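Local coordinates for protein restriction endonuclease AspBHI (Azoarcus sp., PDB 4OC8) that cleaves DNA bearing modified bases, acting as a modification-dependent restriction endonuclease that assembles into a tetramer, at residues A[11-16]-A[177-182]; A[36-41]-A[183-188]; A[137-142]-A[196-201]. All coordinates share one frame; numbering follows the deposited sequence.

Interaction 1. Residues A[11-16]-A[177-182]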
ATOM      1  N   GLN A  11       4.127 -30.367 -32.007  1.00 61.47           N
ATOM      2  CA  GLN A  11       3.085 -29.747 -32.822  1.00 67.60           C
ATOM      3  C   GLN A  11       2.350 -28.588 -32.145  1.00 65.65           C
ATOM      4  O   GLN A  11       2.121 -27.547 -32.765  1.00 69.11           O
ATOM      5  CB  GLN A  11       2.080 -30.811 -33.287  1.00 76.56           C
ATOM      6  CG  GLN A  11       2.655 -31.792 -34.304  1.00 75.82           C
ATOM      7  CD  GLN A  11       1.937 -33.126 -34.308  1.00 83.39           C
ATOM      8  OE1 GLN A  11       1.041 -33.367 -33.496  1.00 90.26           O
ATOM      9  NE2 GLN A  11       2.330 -34.006 -35.224  1.00 70.82           N
ATOM     10  N   VAL A  12       1.978 -28.768 -30.881  1.00 59.33           N
ATOM     11  CA  VAL A  12       1.165 -27.777 -30.175  1.00 56.30           C
ATOM     12  C   VAL A  12       1.930 -26.480 -29.852  1.00 48.58           C
ATOM     13  O   VAL A  12       3.142 -26.488 -29.649  1.00 42.76           O
ATOM     14  CB  VAL A  12       0.535 -28.385 -28.893  1.00 52.58           C
ATOM     15  CG1 VAL A  12       1.605 -28.686 -27.860  1.00 55.93           C
ATOM     16  CG2 VAL A  12      -0.528 -27.466 -28.316  1.00 62.86           C
ATOM     17  N   ASP A  13       1.210 -25.363 -29.831  1.00 53.13           N
ATOM     18  CA  ASP A  13       1.783 -24.074 -29.460  1.00 53.44           C
ATOM     19  C   ASP A  13       2.026 -23.971 -27.951  1.00 50.01           C
ATOM     20  O   ASP A  13       1.650 -24.861 -27.186  1.00 42.74           O
ATOM     21  CB  ASP A  13       0.862 -22.937 -29.915  1.00 43.37           C
ATOM     22  CG  ASP A  13       1.055 -22.578 -31.374  1.00 49.56           C
ATOM     23  OD1 ASP A  13       2.195 -22.732 -31.865  1.00 50.22           O
ATOM     24  OD2 ASP A  13       0.075 -22.140 -32.024  1.00 36.05           O
ATOM     25  N   LEU A  14       2.653 -22.876 -27.533  1.00 40.82           N
ATOM     26  CA  LEU A  14       2.877 -22.601 -26.117  1.00 41.25           C
ATOM     27  C   LEU A  14       1.724 -21.789 -25.537  1.00 40.05           C
ATOM     28  O   LEU A  14       1.616 -20.588 -25.789  1.00 40.02           O
ATOM     29  CB  LEU A  14       4.189 -21.842 -25.913  1.00 44.44           C
ATOM     30  CG  LEU A  14       5.501 -22.628 -25.892  1.00 35.82           C
ATOM     31  CD1 LEU A  14       5.803 -23.237 -27.244  1.00 44.45           C
ATOM     32  CD2 LEU A  14       6.626 -21.717 -25.461  1.00 36.11           C
ATOM     33  N   ILE A  15       0.876 -22.445 -24.750  1.00 37.86           N
ATOM     34  CA  ILE A  15      -0.338 -21.829 -24.214  1.00 38.01           C
ATOM     35  C   ILE A  15      -0.201 -21.502 -22.722  1.00 38.12           C
ATOM     36  O   ILE A  15       0.228 -22.342 -21.927  1.00 34.26           O
ATOM     37  CB  ILE A  15      -1.558 -22.747 -24.456  1.00 39.07           C
ATOM     38  CG1 ILE A  15      -1.631 -23.134 -25.937  1.00 36.46           C
ATOM     39  CG2 ILE A  15      -2.850 -22.077 -23.991  1.00 24.92           C
ATOM     40  CD1 ILE A  15      -2.334 -24.448 -26.206  1.00 28.34           C
ATOM     41  N   VAL A  16      -0.560 -20.277 -22.352  1.00 33.62           N
ATOM     42  CA  VAL A  16      -0.425 -19.818 -20.971  1.00 35.52           C
ATOM     43  C   VAL A  16      -1.120 -20.750 -19.978  1.00 38.22           C
ATOM     44  O   VAL A  16      -2.308 -21.053 -20.119  1.00 42.72           O
ATOM     45  CB  VAL A  16      -0.954 -18.384 -20.800  1.00 32.13           C
ATOM     46  CG1 VAL A  16      -1.029 -18.017 -19.329  1.00 31.78           C
ATOM     47  CG2 VAL A  16      -0.074 -17.407 -21.562  1.00 27.67           C
ATOM     48  N   GLU A 177      -0.043 -12.106 -23.828  1.00 34.88           N
ATOM     49  CA  GLU A 177      -0.247 -12.963 -24.989  1.00 34.19           C
ATOM     50  C   GLU A 177      -0.711 -14.331 -24.510  1.00 35.06           C
ATOM     51  O   GLU A 177      -0.040 -14.955 -23.697  1.00 38.68           O
ATOM     52  CB  GLU A 177       1.049 -13.114 -25.792  1.00 27.88           C
ATOM     53  CG  GLU A 177       1.598 -11.806 -26.348  1.00 42.77           C
ATOM     54  CD  GLU A 177       0.754 -11.234 -27.486  1.00 55.42           C
ATOM     55  OE1 GLU A 177       0.000 -11.999 -28.127  1.00 57.86           O
ATOM     56  OE2 GLU A 177       0.853 -10.015 -27.745  1.00 53.29           O
ATOM     57  N   ALA A 178      -1.849 -14.803 -25.010  1.00 42.62           N
ATOM     58  CA  ALA A 178      -2.385 -16.092 -24.576  1.00 36.40           C
ATOM     59  C   ALA A 178      -1.684 -17.271 -25.249  1.00 34.45           C
ATOM     60  O   ALA A 178      -1.548 -18.341 -24.656  1.00 35.84           O
ATOM     61  CB  ALA A 178      -3.886 -16.160 -24.813  1.00 32.03           C
ATOM     62  N   VAL A 179      -1.247 -17.078 -26.489  1.00 36.40           N
ATOM     63  CA  VAL A 179      -0.601 -18.155 -27.235  1.00 36.46           C
ATOM     64  C   VAL A 179       0.683 -17.706 -27.927  1.00 37.06           C
ATOM     65  O   VAL A 179       0.702 -16.724 -28.675  1.00 35.27           O
ATOM     66  CB  VAL A 179      -1.541 -18.774 -28.290  1.00 29.62           C
ATOM     67  CG1 VAL A 179      -0.826 -19.880 -29.033  1.00 32.56           C
ATOM     68  CG2 VAL A 179      -2.813 -19.307 -27.637  1.00 27.25           C
ATOM     69  N   ILE A 180       1.758 -18.438 -27.666  1.00 32.78           N
ATOM     70  CA  ILE A 180       3.035 -18.171 -28.309  1.00 40.47           C
ATOM     71  C   ILE A 180       3.310 -19.244 -29.358  1.00 42.00           C
ATOM     72  O   ILE A 180       3.462 -20.418 -29.025  1.00 46.14           O
ATOM     73  CB  ILE A 180       4.178 -18.150 -27.282  1.00 38.47           C
ATOM     74  CG1 ILE A 180       3.785 -17.293 -26.077  1.00 34.35           C
ATOM     75  CG2 ILE A 180       5.452 -17.639 -27.920  1.00 36.21           C
ATOM     76  CD1 ILE A 180       3.521 -15.851 -26.423  1.00 35.48           C
ATOM     77  N   PRO A 181       3.357 -18.840 -30.635  1.00 37.47           N
ATOM     78  CA  PRO A 181       3.555 -19.766 -31.750  1.00 35.70           C
ATOM     79  C   PRO A 181       4.870 -20.514 -31.604  1.00 38.06           C
ATOM     80  O   PRO A 181       5.904 -19.865 -31.461  1.00 44.69           O
ATOM     81  CB  PRO A 181       3.638 -18.831 -32.960  1.00 38.45           C
ATOM     82  CG  PRO A 181       2.937 -17.593 -32.542  1.00 29.70           C
ATOM     83  CD  PRO A 181       3.245 -17.445 -31.090  1.00 43.95           C
ATOM     84  N   ARG A 182       4.841 -21.844 -31.638  1.00 37.06           N
ATOM     85  CA  ARG A 182       6.080 -22.611 -31.568  1.00 40.43           C
ATOM     86  C   ARG A 182       6.928 -22.414 -32.824  1.00 42.92           C
ATOM     87  O   ARG A 182       8.151 -22.561 -32.782  1.00 48.00           O
ATOM     88  CB  ARG A 182       5.821 -24.099 -31.305  1.00 47.89           C
ATOM     89  CG  ARG A 182       5.144 -24.851 -32.434  1.00 51.37           C
ATOM     90  CD  ARG A 182       5.216 -26.356 -32.200  1.00 50.15           C
ATOM     91  NE  ARG A 182       6.501 -26.918 -32.613  1.00 66.70           N
ATOM     92  CZ  ARG A 182       7.205 -27.791 -31.899  1.00 62.10           C
ATOM     93  NH1 ARG A 182       6.755 -28.206 -30.722  1.00 56.10           N
ATOM     94  NH2 ARG A 182       8.362 -28.247 -32.362  1.00 52.35           N
TER
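Q11 enters the contact through its backbone: its O lies 3.4 Å from R182 CD, and its N sits over one face of the R182 guanidinium. V12 contributes a carbonyl as well, with O 3.3 Å from R182 CD and near the plane of the guanidinium at its edge. The arginine reaches this position because its CG stands between its own N and carbonyl carbon (chi1 68°) and its chain bends at chi3. Its polar end passes on to P36 O, which NH1 donates to. D13, with CG beside its backbone N, turns OD1 to R182 N at 2.8 Å; the donor comes from above the carboxylate plane, 33° out of it. The CB of D13 also packs on V179 CG1 at 3.6 Å, the two side chains crossing at about a right angle. L14 forms the antiparallel hydrogen-bonded pair with I180: L14 N to I180 O spans 3.0 Å, and I180 N to L14 O is nearly straight at 178°. Both donors lie in the carbonyl planes, consistent with regular antiparallel pairing. The side chains of this pair touch CB to CB and share a face, where both rest on F136 of strand 133-142. I15 pairs with V179 as a non-hydrogen-bonded pair on the other face, where both pack on L92 of the second subunit. V16 N closes the pairing on A178 O at 3.2 Å, while its CG2 turns to E177 O. Chemically, a two-stranded backbone core is extended by one carboxylate. Because P181 occupies the N-cap position of helix 182-189, D13 accepts an amide of the first helical turn, where its negative charge would probably be stabilised by the helix end.

Interaction 2. Residues A[36-41]-A[183-188]. With PO4 (phosphate ion), chain G; PO4 (phosphate ion), chain F.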
ATOM      1  N   PRO A  36      11.396 -31.245 -27.212  1.00 49.35           N
ATOM      2  CA  PRO A  36      10.576 -31.111 -28.418  1.00 47.26           C
ATOM      3  C   PRO A  36       9.723 -29.841 -28.419  1.00 52.15           C
ATOM      4  O   PRO A  36       9.432 -29.318 -29.496  1.00 61.73           O
ATOM      5  CB  PRO A  36       9.679 -32.349 -28.366  1.00 41.95           C
ATOM      6  CG  PRO A  36       9.571 -32.667 -26.938  1.00 52.94           C
ATOM      7  CD  PRO A  36      10.918 -32.349 -26.359  1.00 55.13           C
ATOM      8  N   LEU A  37       9.327 -29.346 -27.248  1.00 44.09           N
ATOM      9  CA  LEU A  37       8.476 -28.156 -27.212  1.00 48.07           C
ATOM     10  C   LEU A  37       9.220 -26.874 -27.593  1.00 45.09           C
ATOM     11  O   LEU A  37       8.657 -26.001 -28.243  1.00 51.00           O
ATOM     12  CB  LEU A  37       7.805 -27.995 -25.842  1.00 47.28           C
ATOM     13  CG  LEU A  37       6.778 -26.871 -25.683  1.00 46.86           C
ATOM     14  CD1 LEU A  37       5.563 -27.124 -26.563  1.00 44.65           C
ATOM     15  CD2 LEU A  37       6.372 -26.703 -24.221  1.00 41.50           C
ATOM     16  N   VAL A  38      10.482 -26.764 -27.194  1.00 39.68           N
ATOM     17  CA  VAL A  38      11.211 -25.506 -27.339  1.00 45.87           C
ATOM     18  C   VAL A  38      12.472 -25.640 -28.191  1.00 48.25           C
ATOM     19  O   VAL A  38      12.765 -24.777 -29.019  1.00 48.32           O
ATOM     20  CB  VAL A  38      11.588 -24.910 -25.953  1.00 54.91           C
ATOM     21  CG1 VAL A  38      12.499 -23.704 -26.102  1.00 43.63           C
ATOM     22  CG2 VAL A  38      10.340 -24.527 -25.176  1.00 47.05           C
ATOM     23  N   GLY A  39      13.232 -26.705 -27.959  1.00 47.11           N
ATOM     24  CA  GLY A  39      14.464 -26.929 -28.686  1.00 42.18           C
ATOM     25  C   GLY A  39      15.698 -26.668 -27.846  1.00 50.49           C
ATOM     26  O   GLY A  39      16.821 -26.704 -28.347  1.00 52.52           O
ATOM     27  N   VAL A  40      15.491 -26.394 -26.562  1.00 57.42           N
ATOM     28  CA  VAL A  40      16.602 -26.226 -25.635  1.00 60.31           C
ATOM     29  C   VAL A  40      17.110 -27.594 -25.189  1.00 58.58           C
ATOM     30  O   VAL A  40      16.552 -28.622 -25.568  1.00 54.24           O
ATOM     31  CB  VAL A  40      16.192 -25.399 -24.401  1.00 55.34           C
ATOM     32  CG1 VAL A  40      16.039 -23.936 -24.772  1.00 49.72           C
ATOM     33  CG2 VAL A  40      14.908 -25.942 -23.796  1.00 50.09           C
ATOM     34  N   SER A  41      18.172 -27.607 -24.390  1.00 63.17           N
ATOM     35  CA  SER A  41      18.703 -28.862 -23.873  1.00 61.75           C
ATOM     36  C   SER A  41      17.822 -29.418 -22.757  1.00 64.86           C
ATOM     37  O   SER A  41      16.790 -28.840 -22.415  1.00 62.87           O
ATOM     38  CB  SER A  41      20.139 -28.681 -23.389  1.00 66.45           C
ATOM     39  OG  SER A  41      20.989 -28.331 -24.467  1.00 74.55           O
ATOM     40  N   ALA A 183       6.275 -22.075 -33.931  1.00 37.93           N
ATOM     41  CA  ALA A 183       6.980 -21.707 -35.155  1.00 35.60           C
ATOM     42  C   ALA A 183       7.931 -20.538 -34.897  1.00 43.80           C
ATOM     43  O   ALA A 183       9.091 -20.565 -35.314  1.00 45.39           O
ATOM     44  CB  ALA A 183       5.993 -21.348 -36.241  1.00 42.62           C
ATOM     45  N   TRP A 184       7.434 -19.518 -34.199  1.00 48.03           N
ATOM     46  CA  TRP A 184       8.235 -18.342 -33.862  1.00 46.52           C
ATOM     47  C   TRP A 184       9.363 -18.703 -32.914  1.00 47.18           C
ATOM     48  O   TRP A 184      10.501 -18.248 -33.077  1.00 47.20           O
ATOM     49  CB  TRP A 184       7.365 -17.264 -33.221  1.00 41.08           C
ATOM     50  CG  TRP A 184       8.116 -16.009 -32.872  1.00 43.72           C
ATOM     51  CD1 TRP A 184       8.717 -15.145 -33.742  1.00 48.85           C
ATOM     52  CD2 TRP A 184       8.329 -15.469 -31.561  1.00 49.21           C
ATOM     53  NE1 TRP A 184       9.298 -14.106 -33.055  1.00 53.33           N
ATOM     54  CE2 TRP A 184       9.072 -14.281 -31.713  1.00 52.97           C
ATOM     55  CE3 TRP A 184       7.968 -15.877 -30.272  1.00 48.22           C
ATOM     56  CZ2 TRP A 184       9.460 -13.495 -30.625  1.00 45.53           C
ATOM     57  CZ3 TRP A 184       8.352 -15.097 -29.194  1.00 35.64           C
ATOM     58  CH2 TRP A 184       9.089 -13.920 -29.379  1.00 43.69           C
ATOM     59  N   VAL A 185       9.037 -19.520 -31.917  1.00 44.52           N
ATOM     60  CA  VAL A 185      10.011 -19.939 -30.921  1.00 45.71           C
ATOM     61  C   VAL A 185      11.183 -20.649 -31.583  1.00 47.37           C
ATOM     62  O   VAL A 185      12.335 -20.273 -31.381  1.00 49.28           O
ATOM     63  CB  VAL A 185       9.378 -20.851 -29.859  1.00 38.82           C
ATOM     64  CG1 VAL A 185      10.444 -21.404 -28.934  1.00 42.62           C
ATOM     65  CG2 VAL A 185       8.336 -20.080 -29.070  1.00 41.32           C
ATOM     66  N   HIS A 186      10.880 -21.655 -32.397  1.00 47.26           N
ATOM     67  CA  HIS A 186      11.916 -22.425 -33.075  1.00 44.06           C
ATOM     68  C   HIS A 186      12.655 -21.624 -34.145  1.00 39.92           C
ATOM     69  O   HIS A 186      13.847 -21.826 -34.355  1.00 44.69           O
ATOM     70  CB  HIS A 186      11.333 -23.710 -33.657  1.00 47.11           C
ATOM     71  CG  HIS A 186      10.953 -24.721 -32.618  1.00 53.87           C
ATOM     72  ND1 HIS A 186      11.720 -25.833 -32.346  1.00 46.57           N
ATOM     73  CD2 HIS A 186       9.891 -24.780 -31.779  1.00 45.05           C
ATOM     74  CE1 HIS A 186      11.142 -26.540 -31.390  1.00 53.54           C
ATOM     75  NE2 HIS A 186      10.032 -25.920 -31.027  1.00 44.41           N
ATOM     76  N   ALA A 187      11.957 -20.709 -34.808  1.00 42.66           N
ATOM     77  CA  ALA A 187      12.603 -19.839 -35.793  1.00 43.28           C
ATOM     78  C   ALA A 187      13.637 -18.916 -35.146  1.00 50.43           C
ATOM     79  O   ALA A 187      14.798 -18.891 -35.559  1.00 46.51           O
ATOM     80  CB  ALA A 187      11.568 -19.027 -36.552  1.00 37.39           C
ATOM     81  N   VAL A 188      13.205 -18.159 -34.139  1.00 51.91           N
ATOM     82  CA  VAL A 188      14.099 -17.276 -33.394  1.00 46.33           C
ATOM     83  C   VAL A 188      15.223 -18.090 -32.757  1.00 48.71           C
ATOM     84  O   VAL A 188      16.367 -17.638 -32.674  1.00 46.34           O
ATOM     85  CB  VAL A 188      13.334 -16.502 -32.295  1.00 50.14           C
ATOM     86  CG1 VAL A 188      14.286 -15.644 -31.476  1.00 61.17           C
ATOM     87  CG2 VAL A 188      12.256 -15.636 -32.911  1.00 52.71           C
TER
HETATM   88  P   PO4 G 403      14.672 -26.733 -34.221  1.00104.31           P
HETATM   89  O1  PO4 G 403      15.976 -26.921 -34.962  1.00 79.48           O
HETATM   90  O2  PO4 G 403      13.505 -27.052 -35.131  1.00 74.78           O
HETATM   91  O3  PO4 G 403      14.632 -27.653 -33.021  1.00 87.02           O
HETATM   92  O4  PO4 G 403      14.572 -25.299 -33.756  1.00 78.88           O
HETATM   93  P   PO4 F 402      22.515 -25.004 -22.336  1.00103.58           P
HETATM   94  O1  PO4 F 402      23.728 -24.106 -22.307  1.00 68.64           O
HETATM   95  O2  PO4 F 402      22.485 -25.751 -23.651  1.00115.01           O
HETATM   96  O3  PO4 F 402      22.599 -25.996 -21.198  1.00 88.52           O
HETATM   97  O4  PO4 F 402      21.260 -24.171 -22.199  1.00 67.80           O
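A histidine on helix 182-189 reaches across to the C-terminal end of helix 34-37 in the N-terminal region, whose family belongs to the PUA clan. H186 carries most of the contact. Its CG stands beside the backbone N, anti to the carbonyl carbon (chi1 -70°), which swings the imidazole over the chain turning at V38 and G39. NE2 donates to L37 O at 3.1 Å; the bond is bent, with 147° at the hydrogen, and the donor lies well above the carbonyl plane instead of along a lone pair. V38 O covers one face of the same ring, offset toward its rim, and comes within 3.4 Å of CE1. On the far side of the imidazole, ND1 makes weak hydrogen bonds to a phosphate ion, 3.2 Å to O4 and a longer one to O3, with the phosphorus in the ring plane at the edge. With a donor role at both nitrogens, the ring is probably biased toward the protonated imidazolium form, and the negative ion would strengthen that bias. G39 follows with phi 106°, where a CB would collide with the V38 carbonyl O. S41 OG donates to O2 of a second phosphate at 3.1 Å. Both ions probably come from the crystallisation liquor; R98 NH2, Y48 N and R49 NH1 supply further donors to them. Apart from the histidine, V38 CG1 and V185 CG1 meet tip to tip at 4.2 Å, their side chains crossing obliquely. These valines lead into the sheet: V38 packs on L57 and V59 of strand 55-62, V185 on L57 and on L123 of strand 122-127, and L37 on F125, so the helix end and helix 182-189 lie together against these two parallel-paired strands.

Interaction 3. Residues A[137-142]-A[196-201]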
ATOM      1  N   ARG A 137       4.144 -20.412 -18.183  1.00 36.89           N
ATOM      2  CA  ARG A 137       3.602 -19.277 -17.446  1.00 36.99           C
ATOM      3  C   ARG A 137       3.502 -18.015 -18.287  1.00 36.95           C
ATOM      4  O   ARG A 137       2.793 -17.075 -17.925  1.00 40.01           O
ATOM      5  CB  ARG A 137       4.426 -19.007 -16.187  1.00 33.42           C
ATOM      6  CG  ARG A 137       4.299 -20.092 -15.129  1.00 39.14           C
ATOM      7  CD  ARG A 137       2.868 -20.583 -15.014  1.00 40.05           C
ATOM      8  NE  ARG A 137       2.637 -21.318 -13.776  1.00 58.24           N
ATOM      9  CZ  ARG A 137       1.856 -20.891 -12.788  1.00 58.40           C
ATOM     10  NH1 ARG A 137       1.218 -19.734 -12.898  1.00 50.00           N
ATOM     11  NH2 ARG A 137       1.703 -21.627 -11.695  1.00 66.92           N
ATOM     12  N   GLY A 138       4.215 -17.993 -19.405  1.00 35.60           N
ATOM     13  CA  GLY A 138       4.144 -16.866 -20.313  1.00 34.69           C
ATOM     14  C   GLY A 138       5.457 -16.456 -20.957  1.00 39.30           C
ATOM     15  O   GLY A 138       6.521 -17.006 -20.671  1.00 36.89           O
ATOM     16  N   LEU A 139       5.363 -15.472 -21.841  1.00 38.19           N
ATOM     17  CA  LEU A 139       6.521 -14.883 -22.488  1.00 32.68           C
ATOM     18  C   LEU A 139       6.823 -13.594 -21.747  1.00 33.75           C
ATOM     19  O   LEU A 139       5.916 -12.810 -21.470  1.00 37.78           O
ATOM     20  CB  LEU A 139       6.205 -14.599 -23.957  1.00 23.20           C
ATOM     21  CG  LEU A 139       7.037 -13.541 -24.671  1.00 26.82           C
ATOM     22  CD1 LEU A 139       8.368 -14.109 -25.128  1.00 30.95           C
ATOM     23  CD2 LEU A 139       6.258 -12.962 -25.834  1.00 25.76           C
ATOM     24  N   ALA A 140       8.087 -13.367 -21.418  1.00 33.17           N
ATOM     25  CA  ALA A 140       8.411 -12.267 -20.520  1.00 36.96           C
ATOM     26  C   ALA A 140       9.487 -11.326 -21.040  1.00 35.96           C
ATOM     27  O   ALA A 140      10.303 -11.695 -21.881  1.00 40.04           O
ATOM     28  CB  ALA A 140       8.802 -12.809 -19.153  1.00 39.40           C
ATOM     29  N   VAL A 141       9.475 -10.105 -20.516  1.00 33.10           N
ATOM     30  CA  VAL A 141      10.503  -9.119 -20.825  1.00 40.37           C
ATOM     31  C   VAL A 141      11.159  -8.611 -19.537  1.00 41.99           C
ATOM     32  O   VAL A 141      10.543  -8.645 -18.471  1.00 43.56           O
ATOM     33  CB  VAL A 141       9.921  -7.931 -21.616  1.00 32.86           C
ATOM     34  CG1 VAL A 141       9.400  -8.404 -22.961  1.00 31.97           C
ATOM     35  CG2 VAL A 141       8.823  -7.248 -20.820  1.00 30.97           C
ATOM     36  N   PRO A 142      12.420  -8.159 -19.627  1.00 37.86           N
ATOM     37  CA  PRO A 142      13.113  -7.595 -18.466  1.00 31.08           C
ATOM     38  C   PRO A 142      12.446  -6.325 -17.965  1.00 33.90           C
ATOM     39  O   PRO A 142      11.983  -5.514 -18.766  1.00 40.22           O
ATOM     40  CB  PRO A 142      14.494  -7.248 -19.024  1.00 31.05           C
ATOM     41  CG  PRO A 142      14.666  -8.152 -20.186  1.00 39.00           C
ATOM     42  CD  PRO A 142      13.314  -8.290 -20.789  1.00 39.23           C
ATOM     43  N   LEU A 196       6.316 -13.689 -37.046  1.00 50.96           N
ATOM     44  CA  LEU A 196       5.284 -14.316 -36.228  1.00 50.77           C
ATOM     45  C   LEU A 196       5.375 -13.864 -34.773  1.00 50.31           C
ATOM     46  O   LEU A 196       4.752 -14.458 -33.890  1.00 46.97           O
ATOM     47  CB  LEU A 196       5.367 -15.843 -36.308  1.00 55.25           C
ATOM     48  CG  LEU A 196       4.791 -16.522 -37.553  1.00 62.29           C
ATOM     49  CD1 LEU A 196       5.761 -16.430 -38.722  1.00 58.74           C
ATOM     50  CD2 LEU A 196       4.417 -17.977 -37.267  1.00 45.62           C
ATOM     51  N   ALA A 197       6.156 -12.815 -34.528  1.00 47.02           N
ATOM     52  CA  ALA A 197       6.309 -12.268 -33.184  1.00 47.86           C
ATOM     53  C   ALA A 197       4.986 -11.719 -32.670  1.00 51.62           C
ATOM     54  O   ALA A 197       4.288 -11.002 -33.390  1.00 60.01           O
ATOM     55  CB  ALA A 197       7.369 -11.180 -33.171  1.00 48.24           C
ATOM     56  N   PRO A 198       4.626 -12.069 -31.426  1.00 43.40           N
ATOM     57  CA  PRO A 198       3.427 -11.520 -30.782  1.00 42.89           C
ATOM     58  C   PRO A 198       3.461 -10.000 -30.764  1.00 40.01           C
ATOM     59  O   PRO A 198       4.543  -9.410 -30.744  1.00 48.73           O
ATOM     60  CB  PRO A 198       3.515 -12.075 -29.361  1.00 30.34           C
ATOM     61  CG  PRO A 198       4.234 -13.369 -29.530  1.00 33.42           C
ATOM     62  CD  PRO A 198       5.257 -13.117 -30.608  1.00 39.32           C
ATOM     63  N   VAL A 199       2.288  -9.378 -30.786  1.00 35.29           N
ATOM     64  CA  VAL A 199       2.196  -7.927 -30.890  1.00 38.14           C
ATOM     65  C   VAL A 199       2.878  -7.246 -29.707  1.00 45.30           C
ATOM     66  O   VAL A 199       3.593  -6.259 -29.883  1.00 44.22           O
ATOM     67  CB  VAL A 199       0.729  -7.450 -30.976  1.00 27.43           C
ATOM     68  CG1 VAL A 199       0.676  -5.963 -31.243  1.00 20.81           C
ATOM     69  CG2 VAL A 199      -0.014  -8.205 -32.053  1.00 26.12           C
ATOM     70  N   ALA A 200       2.656  -7.777 -28.507  1.00 32.03           N
ATOM     71  CA  ALA A 200       3.247  -7.210 -27.298  1.00 35.47           C
ATOM     72  C   ALA A 200       4.781  -7.225 -27.360  1.00 40.88           C
ATOM     73  O   ALA A 200       5.450  -6.287 -26.899  1.00 35.72           O
ATOM     74  CB  ALA A 200       2.742  -7.951 -26.062  1.00 31.25           C
ATOM     75  N   TRP A 201       5.330  -8.282 -27.952  1.00 39.65           N
ATOM     76  CA  TRP A 201       6.770  -8.388 -28.120  1.00 35.91           C
ATOM     77  C   TRP A 201       7.317  -7.326 -29.071  1.00 40.56           C
ATOM     78  O   TRP A 201       8.283  -6.639 -28.741  1.00 43.10           O
ATOM     79  CB  TRP A 201       7.183  -9.782 -28.587  1.00 32.71           C
ATOM     80  CG  TRP A 201       8.672  -9.911 -28.705  1.00 37.66           C
ATOM     81  CD1 TRP A 201       9.421  -9.753 -29.834  1.00 34.82           C
ATOM     82  CD2 TRP A 201       9.597 -10.193 -27.647  1.00 39.97           C
ATOM     83  NE1 TRP A 201      10.750  -9.934 -29.550  1.00 35.04           N
ATOM     84  CE2 TRP A 201      10.886 -10.203 -28.213  1.00 42.73           C
ATOM     85  CE3 TRP A 201       9.459 -10.444 -26.278  1.00 39.77           C
ATOM     86  CZ2 TRP A 201      12.032 -10.452 -27.457  1.00 37.55           C
ATOM     87  CZ3 TRP A 201      10.601 -10.695 -25.530  1.00 36.15           C
ATOM     88  CH2 TRP A 201      11.867 -10.696 -26.121  1.00 36.36           C
TER
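W201 brings the six-membered part of its indole against L139 and V141, two residues of strand 133-142 whose CB atoms point toward it. The side chain extends with CG anti to the backbone N (chi1 -178°), which carries CE3 and CZ3 out to the strand. V141 CG1 makes the closest approach, 3.6 Å from CZ3, as the two side chains slide past each other in opposite directions. L139 comes in at about a right angle; its CD1 lies 4.0 Å from CE3. Both aliphatic groups meet the ring obliquely. Between them, A140 O is in the indole plane at its edge, 3.8 Å from CZ3, so the backbone adds a contact to carbon, and no hydrogen bond links the two segments. The other branch of L139 touches P198, CD2 to CG, at 4.2 Å. P198 is the N-cap residue of helix 199-207, which ties the start of that helix to the same leucine. An alanine in place of W201 would remove the ring surface that L139 and V141 pack on, and would probably loosen the seat of the helix on the strand. The indole is shared further: W184 of helix 182-189 meets it edge-to-face, and W204, one helical turn on, meets it with planes at about 45° and also touches V141 and P142. Strand 133-142 is itself held by backbone hydrogen bonds from A140 to I122 and from V141 to T173, placing it between strands 122-127 and 163-174 with helix 199-207 packed against it.

How the interactions relate
All three contacts lie within the first 201 of 388 residues. Their segments run in the order 11-16, 36-41, 137-142, then 177-182, 183-188 and 196-201, so the three pairings interlock instead of nesting. The centre of interaction 1 is about 11 Å from those of interactions 2 and 3, which are about 14 Å from each other. Strand 179-180, helix 182-189 and helix 199-207 follow in succession and return to earlier elements. Interactions 1 and 3 are bridged directly, E177 OE2 probably hydrogen-bonding to A200 N and I180 packing on L139; R182 and W184 link interaction 2 to its neighbours. This continuous run fastens the late segments onto the large mixed sheet.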